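Local structure of nuclease-like protein (Chaetomium thermophilum, 6GRB) at residues Ser17-Lys20 / Leu21-His25; Ala56-Thr59 / Leu60-Phe64; Ser383-Pro386 / Ala387-Val390. The protein probably resolves four-way DNA junctions and cuts 5'-flaps as the metal-dependent nuclease GEN1, of which this chain is the N-terminal part. All coordinates share one frame; numbering follows the deposited sequence.

Contact 1: Ser17-Lys20 / Leu21-His25; sequences SLCK and LAIDH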
loop_
_atom_site.group_PDB
_atom_site.type_symbol
_atom_site.label_atom_id
_atom_site.label_comp_id
_atom_site.label_asym_id
_atom_site.label_seq_id
_atom_site.Cartn_x
_atom_site.Cartn_y
_atom_site.Cartn_z
ATOM N N SER A 17 0.633 10.205 7.558
ATOM C CA SER A 17 0.323 10.759 6.248
ATOM C C SER A 17 1.108 10.045 5.144
ATOM O O SER A 17 2.343 10.058 5.145
ATOM C CB SER A 17 0.648 12.252 6.272
ATOM O OG SER A 17 0.890 12.773 4.986
ATOM N N LEU A 18 0.393 9.444 4.191
ATOM C CA LEU A 18 1.051 8.800 3.052
ATOM C C LEU A 18 1.991 9.760 2.323
ATOM O O LEU A 18 3.071 9.372 1.857
ATOM C CB LEU A 18 -0.003 8.259 2.086
ATOM C CG LEU A 18 0.446 7.332 0.963
ATOM C CD1 LEU A 18 1.434 6.287 1.489
ATOM C CD2 LEU A 18 -0.770 6.652 0.343
ATOM N N CYS A 19 1.591 11.022 2.213
ATOM C CA CYS A 19 2.497 12.028 1.683
ATOM C C CYS A 19 3.784 12.121 2.508
ATOM O O CYS A 19 4.864 12.338 1.949
ATOM C CB CYS A 19 1.783 13.377 1.613
ATOM S SG CYS A 19 2.878 14.771 1.292
ATOM N N LYS A 20 3.705 11.969 3.834
ATOM C CA LYS A 20 4.941 12.056 4.615
ATOM C C LYS A 20 5.849 10.861 4.354
ATOM O O LYS A 20 7.070 11.014 4.283
ATOM C CB LYS A 20 4.657 12.170 6.106
ATOM C CG LYS A 20 5.941 12.392 6.893
ATOM C CD LYS A 20 5.727 12.542 8.371
ATOM C CE LYS A 20 7.001 12.195 9.120
ATOM N NZ LYS A 20 8.089 13.082 8.632
ATOM N N LEU A 21 5.279 9.666 4.192
ATOM C CA LEU A 21 6.101 8.503 3.879
ATOM C C LEU A 21 6.753 8.650 2.519
ATOM O O LEU A 21 7.936 8.339 2.353
ATOM C CB LEU A 21 5.262 7.232 3.906
ATOM C CG LEU A 21 4.792 6.719 5.251
ATOM C CD1 LEU A 21 3.731 5.654 5.005
ATOM C CD2 LEU A 21 5.965 6.157 6.043
ATOM N N ALA A 22 5.983 9.084 1.522
ATOM C CA ALA A 22 6.536 9.250 0.181
ATOM C C ALA A 22 7.671 10.274 0.168
ATOM O O ALA A 22 8.730 10.036 -0.426
ATOM C CB ALA A 22 5.427 9.664 -0.791
ATOM N N ILE A 23 7.466 11.428 0.814
ATOM C CA ILE A 23 8.450 12.495 0.717
ATOM C C ILE A 23 9.662 12.231 1.621
ATOM O O ILE A 23 10.788 12.606 1.272
ATOM C CB ILE A 23 7.777 13.841 1.019
ATOM C CG1 ILE A 23 6.738 14.163 -0.059
ATOM C CG2 ILE A 23 8.793 14.963 1.102
ATOM C CD1 ILE A 23 7.327 14.482 -1.443
ATOM N N ASP A 24 9.461 11.601 2.787
ATOM C CA ASP A 24 10.589 11.188 3.617
ATOM C C ASP A 24 11.487 10.241 2.839
ATOM O O ASP A 24 12.719 10.405 2.795
ATOM C CB ASP A 24 10.092 10.499 4.891
ATOM C CG ASP A 24 9.673 11.481 5.992
ATOM O OD1 ASP A 24 9.884 12.723 5.866
ATOM O OD2 ASP A 24 9.151 10.994 7.028
ATOM N N HIS A 25 10.873 9.249 2.201
ATOM C CA HIS A 25 11.625 8.255 1.449
ATOM C C HIS A 25 12.336 8.885 0.257
ATOM O O HIS A 25 13.514 8.583 -0.003
ATOM C CB HIS A 25 10.694 7.139 0.998
ATOM C CG HIS A 25 11.402 6.004 0.339
ATOM N ND1 HIS A 25 11.799 6.038 -0.982
ATOM C CD2 HIS A 25 11.789 4.800 0.821
ATOM C CE1 HIS A 25 12.413 4.907 -1.277
ATOM N NE2 HIS A 25 12.408 4.137 -0.206
#
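S17 and L18 give their carbonyls to the amides of L21 and A22, and C19 and K20 to I23 and D24, in four successive i to i+4 bonds that form the first turns of a helix; the A22 N to L18 O bond, 2.9 Å long, is the straightest at 169°. S17 is the N-cap: its OG accepts from K20 N at 3.1 Å, satisfying an amide of the first turn. One turn on, K20 and D24 join in an i to i+4 salt bridge. The lysine runs nearly straight as far as CE and bends only at its last torsion (chi4 58°), which turns NZ onto the carboxylate. NZ lies 2.8 Å from D24 OD2, on its syn lone pair, while the bond to D24 OD1 is weak. K20 CE lies 3.2 Å from the same OD2. Apolar pairs are looser: C19 SG lies 4.1 Å from I23 CG1 along one flank, and L18 CD1 meets L21 CD1 at 4.2 Å. The helix, 18-29, directly follows edge strand 14-17 of the mixed sheet. L21 packs on V169 and L171 of strand 168-173; C19 and I23 face T377 of strand 377-384, I23 also reaches helix 445-451, and D375 takes the S17 amide.

Contact 2: Ala56-Thr59 / Leu60-Phe64; sequences AIRT and LFYRF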
loop_
_atom_site.group_PDB
_atom_site.type_symbol
_atom_site.label_atom_id
_atom_site.label_comp_id
_atom_site.label_asym_id
_atom_site.label_seq_id
_atom_site.Cartn_x
_atom_site.Cartn_y
_atom_site.Cartn_z
ATOM N N ALA A 56 -17.576 1.988 -8.607
ATOM C CA ALA A 56 -16.513 1.192 -7.995
ATOM C C ALA A 56 -15.154 1.481 -8.628
ATOM O O ALA A 56 -14.130 1.458 -7.931
ATOM C CB ALA A 56 -16.841 -0.280 -8.091
ATOM N N ILE A 57 -15.127 1.844 -9.908
ATOM C CA ILE A 57 -13.854 2.012 -10.591
ATOM C C ILE A 57 -13.571 3.462 -10.953
ATOM O O ILE A 57 -12.389 3.819 -11.181
ATOM C CB ILE A 57 -13.809 1.056 -11.807
ATOM C CG1 ILE A 57 -12.484 1.000 -12.556
ATOM C CG2 ILE A 57 -14.894 1.368 -12.825
ATOM C CD1 ILE A 57 -12.468 -0.170 -13.493
ATOM N N ARG A 58 -14.599 4.337 -10.875
ATOM C CA ARG A 58 -14.400 5.771 -10.718
ATOM C C ARG A 58 -13.554 6.047 -9.484
ATOM O O ARG A 58 -12.590 6.814 -9.552
ATOM C CB ARG A 58 -15.731 6.502 -10.653
ATOM C CG ARG A 58 -15.764 7.803 -11.443
ATOM C CD ARG A 58 -17.185 8.312 -11.618
ATOM N NE ARG A 58 -17.933 8.345 -10.360
ATOM C CZ ARG A 58 -19.186 7.919 -10.199
ATOM N NH1 ARG A 58 -19.876 7.410 -11.213
ATOM N NH2 ARG A 58 -19.763 8.010 -9.011
ATOM N N THR A 59 -13.867 5.407 -8.352
ATOM C CA THR A 59 -13.097 5.729 -7.152
ATOM C C THR A 59 -11.693 5.149 -7.228
ATOM O O THR A 59 -10.753 5.723 -6.662
ATOM C CB THR A 59 -13.811 5.276 -5.869
ATOM O OG1 THR A 59 -13.709 3.866 -5.716
ATOM C CG2 THR A 59 -15.256 5.635 -5.921
ATOM N N LEU A 60 -11.526 4.028 -7.929
ATOM C CA LEU A 60 -10.190 3.514 -8.220
ATOM C C LEU A 60 -9.402 4.514 -9.063
ATOM O O LEU A 60 -8.233 4.796 -8.794
ATOM C CB LEU A 60 -10.327 2.162 -8.932
ATOM C CG LEU A 60 -9.158 1.198 -8.927
ATOM C CD1 LEU A 60 -9.047 0.558 -7.565
ATOM C CD2 LEU A 60 -9.306 0.149 -10.007
ATOM N N PHE A 61 -10.053 5.065 -10.092
ATOM C CA PHE A 61 -9.512 6.180 -10.862
ATOM C C PHE A 61 -9.031 7.313 -9.947
ATOM O O PHE A 61 -7.900 7.790 -10.081
ATOM C CB PHE A 61 -10.586 6.665 -11.858
ATOM C CG PHE A 61 -10.199 7.888 -12.639
ATOM C CD1 PHE A 61 -10.481 9.154 -12.156
ATOM C CD2 PHE A 61 -9.560 7.777 -13.864
ATOM C CE1 PHE A 61 -10.114 10.284 -12.869
ATOM C CE2 PHE A 61 -9.186 8.901 -14.570
ATOM C CZ PHE A 61 -9.460 10.150 -14.077
ATOM N N TYR A 62 -9.871 7.746 -8.999
ATOM C CA TYR A 62 -9.498 8.867 -8.143
ATOM C C TYR A 62 -8.321 8.512 -7.226
ATOM O O TYR A 62 -7.414 9.327 -7.047
ATOM C CB TYR A 62 -10.719 9.356 -7.357
ATOM C CG TYR A 62 -11.715 10.149 -8.188
ATOM C CD1 TYR A 62 -11.350 11.355 -8.783
ATOM C CD2 TYR A 62 -13.018 9.700 -8.371
ATOM C CE1 TYR A 62 -12.236 12.088 -9.541
ATOM C CE2 TYR A 62 -13.929 10.431 -9.134
ATOM C CZ TYR A 62 -13.526 11.629 -9.717
ATOM O OH TYR A 62 -14.418 12.367 -10.466
ATOM N N ARG A 63 -8.275 7.285 -6.694
ATOM C CA ARG A 63 -7.097 6.846 -5.937
ATOM C C ARG A 63 -5.827 6.816 -6.792
ATOM O O ARG A 63 -4.729 7.035 -6.273
ATOM C CB ARG A 63 -7.325 5.456 -5.327
ATOM C CG ARG A 63 -8.537 5.356 -4.422
ATOM C CD ARG A 63 -8.178 5.458 -2.957
ATOM N NE ARG A 63 -9.374 5.550 -2.116
ATOM C CZ ARG A 63 -9.389 5.252 -0.818
ATOM N NH1 ARG A 63 -8.267 4.842 -0.234
ATOM N NH2 ARG A 63 -10.518 5.357 -0.111
ATOM N N PHE A 64 -5.949 6.520 -8.088
ATOM C CA PHE A 64 -4.778 6.505 -8.964
ATOM C C PHE A 64 -4.246 7.920 -9.193
ATOM O O PHE A 64 -3.024 8.128 -9.256
ATOM C CB PHE A 64 -5.110 5.826 -10.300
ATOM C CG PHE A 64 -5.255 4.338 -10.213
ATOM C CD1 PHE A 64 -5.234 3.689 -8.988
ATOM C CD2 PHE A 64 -5.377 3.568 -11.365
ATOM C CE1 PHE A 64 -5.350 2.311 -8.909
ATOM C CE2 PHE A 64 -5.485 2.164 -11.293
ATOM C CZ PHE A 64 -5.486 1.539 -10.066
#
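Y62 leans back against the carbonyl of R58, one helical turn earlier. Its CB sits 3.7 Å from T59 O. CG lies beside the N of its own backbone (chi1 -75°), which swings the ring toward the start of the helix: CD2 comes to 3.1 Å from R58 O, the carbonyl that also takes Y62 N at 2.9 Å. Further out, CE2 meets R58 CG at 4.0 Å, the two side chains lying side by side and pointing the same way. T59 CA stands at the edge of the ring, and F61 CD1 lies 4.1 Å above one face, offset toward the rim. Y62 also shares W316 and V328 with F61. The R58 guanidinium, its plane 69° from the ring's, is carried off to G51 O, where NH1 donates; NH2 bonds R50 O weakly. These residues belong to helix 55-70, which lies on the beta-alpha-beta crossover joining the parallel neighbours 34-37 and 73-78 in the sheet of the PIN-like nuclease domain. F61 CB rests 3.1 Å from R58 O, while its ring goes away from the turn to meet F314 and W316 edge-to-face. I57 and L60 cross at an angle, CG1 to CD2 4.2 Å, and L60 packs on W42 and I46 of helix 42-46. R63 CG passes 3.2 Å from T59 O, the acceptor of R63 N; bent at chi2 (-99°), the chain carries its guanidinium to W156, bonding that residue's carbonyl through NH1 and making a cation-pi contact with its indole.

Contact 3: Ser383-Pro386 / Ala387-Val390; sequences SFIP and AELV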
loop_
_atom_site.group_PDB
_atom_site.type_symbol
_atom_site.label_atom_id
_atom_site.label_comp_id
_atom_site.label_asym_id
_atom_site.label_seq_id
_atom_site.Cartn_x
_atom_site.Cartn_y
_atom_site.Cartn_z
ATOM N N SER A 383 0.844 27.526 -9.224
ATOM C CA SER A 383 -0.077 27.851 -10.301
ATOM C C SER A 383 0.341 27.126 -11.550
ATOM O O SER A 383 1.498 26.864 -11.741
ATOM C CB SER A 383 -0.117 29.352 -10.581
ATOM O OG SER A 383 1.116 29.843 -11.041
ATOM N N PHE A 384 -0.620 26.861 -12.417
ATOM C CA PHE A 384 -0.438 26.089 -13.642
ATOM C C PHE A 384 -1.707 26.221 -14.482
ATOM O O PHE A 384 -2.765 26.622 -13.982
ATOM C CB PHE A 384 -0.138 24.613 -13.340
ATOM C CG PHE A 384 -1.204 23.929 -12.523
ATOM C CD1 PHE A 384 -1.188 23.995 -11.141
ATOM C CD2 PHE A 384 -2.223 23.217 -13.136
ATOM C CE1 PHE A 384 -2.170 23.371 -10.386
ATOM C CE2 PHE A 384 -3.204 22.591 -12.382
ATOM C CZ PHE A 384 -3.169 22.672 -11.002
ATOM N N ILE A 385 -1.595 25.875 -15.764
ATOM C CA ILE A 385 -2.722 25.942 -16.687
ATOM C C ILE A 385 -3.195 24.506 -16.940
ATOM O O ILE A 385 -2.511 23.766 -17.663
ATOM C CB ILE A 385 -2.358 26.649 -18.001
ATOM C CG1 ILE A 385 -1.690 28.010 -17.734
ATOM C CG2 ILE A 385 -3.612 26.814 -18.879
ATOM C CD1 ILE A 385 -2.654 29.140 -17.396
ATOM N N PRO A 386 -4.331 24.087 -16.371
ATOM C CA PRO A 386 -4.732 22.667 -16.495
ATOM C C PRO A 386 -4.751 22.129 -17.920
ATOM O O PRO A 386 -4.154 21.080 -18.184
ATOM C CB PRO A 386 -6.125 22.661 -15.850
ATOM C CG PRO A 386 -6.064 23.741 -14.832
ATOM C CD PRO A 386 -5.197 24.830 -15.436
ATOM N N ALA A 387 -5.413 22.823 -18.851
ATOM C CA ALA A 387 -5.473 22.352 -20.236
ATOM C C ALA A 387 -4.109 22.399 -20.914
ATOM O O ALA A 387 -3.816 21.559 -21.773
ATOM C CB ALA A 387 -6.489 23.177 -21.032
ATOM N N GLU A 388 -3.263 23.362 -20.549
ATOM C CA GLU A 388 -1.908 23.391 -21.090
ATOM C C GLU A 388 -1.094 22.205 -20.584
ATOM O O GLU A 388 -0.344 21.585 -21.346
ATOM C CB GLU A 388 -1.241 24.729 -20.737
ATOM C CG GLU A 388 0.245 24.849 -21.055
ATOM C CD GLU A 388 0.772 26.283 -20.882
ATOM O OE1 GLU A 388 0.109 27.230 -21.362
ATOM O OE2 GLU A 388 1.847 26.468 -20.269
ATOM N N LEU A 389 -1.264 21.849 -19.309
ATOM C CA LEU A 389 -0.491 20.760 -18.722
ATOM C C LEU A 389 -0.952 19.389 -19.220
ATOM O O LEU A 389 -0.136 18.470 -19.345
ATOM C CB LEU A 389 -0.598 20.844 -17.198
ATOM C CG LEU A 389 0.266 19.931 -16.328
ATOM C CD1 LEU A 389 0.637 20.635 -15.048
ATOM C CD2 LEU A 389 -0.489 18.637 -16.030
ATOM N N VAL A 390 -2.248 19.234 -19.502
ATOM C CA VAL A 390 -2.808 17.920 -19.817
ATOM C C VAL A 390 -2.632 17.585 -21.297
ATOM O O VAL A 390 -2.372 16.429 -21.651
ATOM C CB VAL A 390 -4.287 17.860 -19.377
ATOM C CG1 VAL A 390 -4.949 16.554 -19.815
ATOM C CG2 VAL A 390 -4.390 17.996 -17.866
#
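I385 turns CG1 away from its own carbonyl carbon (chi1 -51°) and leaves CG2 opposite its backbone N, while E388 holds CG trans to its N (chi1 172°). These torsions put I385 CG2 beside E388 CB at 3.7 Å and send the glutamate chain past the isoleucine until OE1 is 4.1 Å from I385 CG1; the turn of the backbone itself brings the two CB atoms of I385 and E388 to 3.5 Å. The other carboxylate oxygen, OE2, forms a salt bridge with K363, so the acid ties the new helix to the residue just before strand 364-371. I385 occupies the N-cap with an apolar side chain and contributes through its backbone: its O takes L389 N at 2.8 Å, the donor standing almost straight ahead of the carbonyl (172°). P386 follows in the first helical position, where the lack of an amide hydrogen costs no bond. Its O accepts from V390 N at 3.0 Å, a more bent bond, and V390 CG2 presses against the same oxygen at 3.1 Å. Toward helix 318-340, L389 CD1 comes to 4.3 Å from F384 CD2; both residues pack on L334 of that helix, and P386 touches its I326. Together these contacts make a tight strand-to-helix turn, in which a short helix, 386-390, begins straight after strand 377-384, the central strand of the three-stranded antiparallel sheet in the GEN1 C-terminal domain, a family of the SH3 clan.

In the fold
Contacts 1 and 2 both belong to the XPG nuclease part, with centres about 21 Å apart and nearest atoms about 8 Å apart; contact 3 lies in the C-terminal domain, its centre about 25 and 22 Å from those of contacts 1 and 2. None touches another. Strand 377-384 meets contact 1 at its beginning and runs into contact 3 at its end, and helix 318-340 packs against both contacts 2 and 3. Contact 2 is nearest the DNA, about 9 Å between nearest atoms, against about 16 and 30 Å for contacts 1 and 3; the R63 side chain is about 12 Å from that of E140, which binds metal in other structures of the protein but not here.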